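Local coordinates for Pre-mRNA splicing helicase-like protein (Chaetomium thermophilum, PDB 4RVQ) that probably acts as the spliceosomal RNA helicase Brr2, whose noncanonical PWI domain may mediate protein or RNA contacts in pre-mRNA splicing, at residues W94-L98 and I110-M114. Sequence-based numbering, arbitrary orientation.
Sequences WLTRL and IEREM. With EDO (1,2-ethanediol), chain F; EDO (1,2-ethanediol), chain G.
The indole of W94 is wedged between the chain of M114 and a molecule of 1,2-ethanediol, probably left from crystallisation. M114 CG lies over one face toward the rim, 3.5 Å from W94 CE3, while the diol carbon C1 covers the opposite face. A flat, broad indole suits the place, since it offers M114 one face while its edge reaches I110 and E113. Unbranched methionine can slide past the ring, and its bend at chi3 (72°) turns the methyl CE back to W94 CB, where SD also lies; SD stands obliquely to the five-membered ring as well, a Met-aromatic contact. At the ring's edge, in its plane, E113 OE1 sits 3.5 Å from W94 CH2. With an alanine in place of W94, M114 CG would probably lose the surface it rests on and a gap would open beside E113 CB.

These residues join helices 89-99 and 104-116 of the noncanonical PWI domain, an antiparallel pair (165°) whose closest CA atoms belong to L98 and I110. I110 is the bump between them: its beta branch sends CG2 into the hollow bounded by W94 CE3 and L98 CD1, 3.9 Å from each, and CG1 under the guanidinium of R97, centred on that face and 3.6 Å from R97 CZ. L98, buried and branched, also meets L126 and Y127 of helix 120-127.

Above this apolar layer R97 reaches across with its chain extended, CG anti to the backbone N. Its NH1 makes a salt bridge of 2.8 Å to E113 OE1, received nearly along the C-O axis although the two planes are turned 53° apart; a water joins R97 NH2 to E113 OE2.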
loop_
_atom_site.group_PDB
_atom_site.type_symbol
_atom_site.label_atom_id
_atom_site.label_comp_id
_atom_site.label_asym_id
_atom_site.label_seq_id
_atom_site.Cartn_x
_atom_site.Cartn_y
_atom_site.Cartn_z
ATOM N N TRP A 94 3.069 4.707 -3.483
ATOM C CA TRP A 94 4.301 5.250 -3.987
ATOM C C TRP A 94 5.435 4.261 -4.002
ATOM O O TRP A 94 6.242 4.244 -4.944
ATOM C CB TRP A 94 4.678 6.530 -3.229
ATOM C CG TRP A 94 3.783 7.671 -3.614
ATOM C CD1 TRP A 94 2.730 8.181 -2.926
ATOM C CD2 TRP A 94 3.895 8.450 -4.790
ATOM N NE1 TRP A 94 2.188 9.217 -3.595
ATOM C CE2 TRP A 94 2.871 9.417 -4.758
ATOM C CE3 TRP A 94 4.768 8.436 -5.875
ATOM C CZ2 TRP A 94 2.707 10.340 -5.764
ATOM C CZ3 TRP A 94 4.601 9.365 -6.883
ATOM C CH2 TRP A 94 3.565 10.290 -6.839
ATOM N N LEU A 95 5.606 3.474 -2.951
ATOM C CA LEU A 95 6.690 2.529 -2.914
ATOM C C LEU A 95 6.504 1.363 -3.873
ATOM O O LEU A 95 7.494 0.824 -4.373
ATOM C CB LEU A 95 6.980 2.035 -1.510
ATOM C CG LEU A 95 7.464 3.089 -0.521
ATOM C CD1 LEU A 95 7.498 2.553 0.876
ATOM C CD2 LEU A 95 8.787 3.682 -0.979
ATOM N N THR A 96 5.259 0.960 -4.141
ATOM C CA THR A 96 5.025 -0.047 -5.166
ATOM C C THR A 96 5.489 0.503 -6.525
ATOM O O THR A 96 6.172 -0.168 -7.304
ATOM C CB THR A 96 3.567 -0.487 -5.205
ATOM O OG1 THR A 96 3.240 -1.094 -3.946
ATOM C CG2 THR A 96 3.320 -1.473 -6.307
ATOM N N ARG A 97 5.074 1.729 -6.846
ATOM C CA ARG A 97 5.468 2.353 -8.079
ATOM C C ARG A 97 6.992 2.482 -8.159
ATOM O O ARG A 97 7.611 2.162 -9.187
ATOM C CB ARG A 97 4.801 3.717 -8.234
ATOM C CG ARG A 97 5.022 4.308 -9.597
ATOM C CD ARG A 97 4.365 5.692 -9.754
ATOM N NE ARG A 97 4.850 6.318 -10.974
ATOM C CZ ARG A 97 4.871 7.622 -11.204
ATOM N NH1 ARG A 97 4.334 8.443 -10.340
ATOM N NH2 ARG A 97 5.436 8.098 -12.300
ATOM N N LEU A 98 7.602 2.976 -7.108
ATOM C CA LEU A 98 9.054 3.162 -7.100
ATOM C C LEU A 98 9.782 1.835 -7.257
ATOM O O LEU A 98 10.769 1.735 -8.015
ATOM C CB LEU A 98 9.494 3.923 -5.845
ATOM C CG LEU A 98 10.979 4.277 -5.741
ATOM C CD1 LEU A 98 11.457 5.092 -6.913
ATOM C CD2 LEU A 98 11.228 5.001 -4.434
ATOM N N ILE A 110 9.748 9.813 -9.859
ATOM C CA ILE A 110 8.950 9.354 -8.723
ATOM C C ILE A 110 9.451 9.956 -7.413
ATOM O O ILE A 110 8.661 10.413 -6.580
ATOM C CB ILE A 110 8.900 7.805 -8.640
ATOM C CG1 ILE A 110 8.151 7.257 -9.884
ATOM C CG2 ILE A 110 8.270 7.373 -7.357
ATOM C CD1 ILE A 110 8.377 5.775 -10.144
ATOM N N GLU A 111 10.758 9.974 -7.226
ATOM C CA GLU A 111 11.329 10.536 -6.012
ATOM C C GLU A 111 11.011 12.022 -5.892
ATOM O O GLU A 111 10.702 12.505 -4.771
ATOM C CB GLU A 111 12.840 10.262 -5.988
ATOM C CG GLU A 111 13.151 8.799 -5.809
ATOM C CD GLU A 111 14.561 8.359 -6.161
ATOM O OE1 GLU A 111 15.379 9.141 -6.667
ATOM O OE2 GLU A 111 14.863 7.168 -5.915
ATOM N N ARG A 112 11.098 12.770 -6.984
ATOM C CA ARG A 112 10.742 14.179 -6.948
ATOM C C ARG A 112 9.260 14.345 -6.638
ATOM O O ARG A 112 8.891 15.220 -5.822
ATOM C CB ARG A 112 11.060 14.855 -8.268
ATOM C CG ARG A 112 12.505 14.983 -8.591
ATOM C CD ARG A 112 12.634 15.718 -9.904
ATOM N NE ARG A 112 13.987 16.080 -10.202
ATOM C CZ ARG A 112 14.378 17.292 -10.586
ATOM N NH1 ARG A 112 13.498 18.280 -10.783
ATOM N NH2 ARG A 112 15.652 17.493 -10.825
ATOM N N GLU A 113 8.407 13.529 -7.257
ATOM C CA GLU A 113 6.976 13.632 -6.989
ATOM C C GLU A 113 6.654 13.320 -5.539
ATOM O O GLU A 113 5.833 14.024 -4.924
ATOM C CB GLU A 113 6.175 12.713 -7.929
ATOM C CG GLU A 113 6.193 13.186 -9.386
ATOM C CD GLU A 113 5.429 12.273 -10.351
ATOM O OE1 GLU A 113 4.957 11.193 -9.961
ATOM O OE2 GLU A 113 5.304 12.649 -11.556
ATOM N N MET A 114 7.288 12.311 -4.978
ATOM C CA MET A 114 7.088 12.012 -3.577
ATOM C C MET A 114 7.466 13.193 -2.709
ATOM O O MET A 114 6.734 13.542 -1.787
ATOM C CB MET A 114 7.884 10.770 -3.195
ATOM C CG MET A 114 7.297 9.465 -3.734
ATOM S SD MET A 114 8.251 7.989 -3.426
ATOM C CE MET A 114 7.969 7.824 -1.702
HETATM C C1 EDO F . 1.521 7.499 -7.670
HETATM O O1 EDO F . 1.821 7.858 -8.999
HETATM C C2 EDO F . 0.218 8.153 -7.246
HETATM O O2 EDO F . -0.830 7.545 -8.013
HETATM C C1 EDO G . -1.831 9.724 -2.938
HETATM O O1 EDO G . -0.800 10.338 -3.724
HETATM C C2 EDO G . -1.369 8.325 -2.549
HETATM O O2 EDO G . -2.031 7.895 -1.357
HETATM O O HOH W 1 4.766 10.676 -13.227
#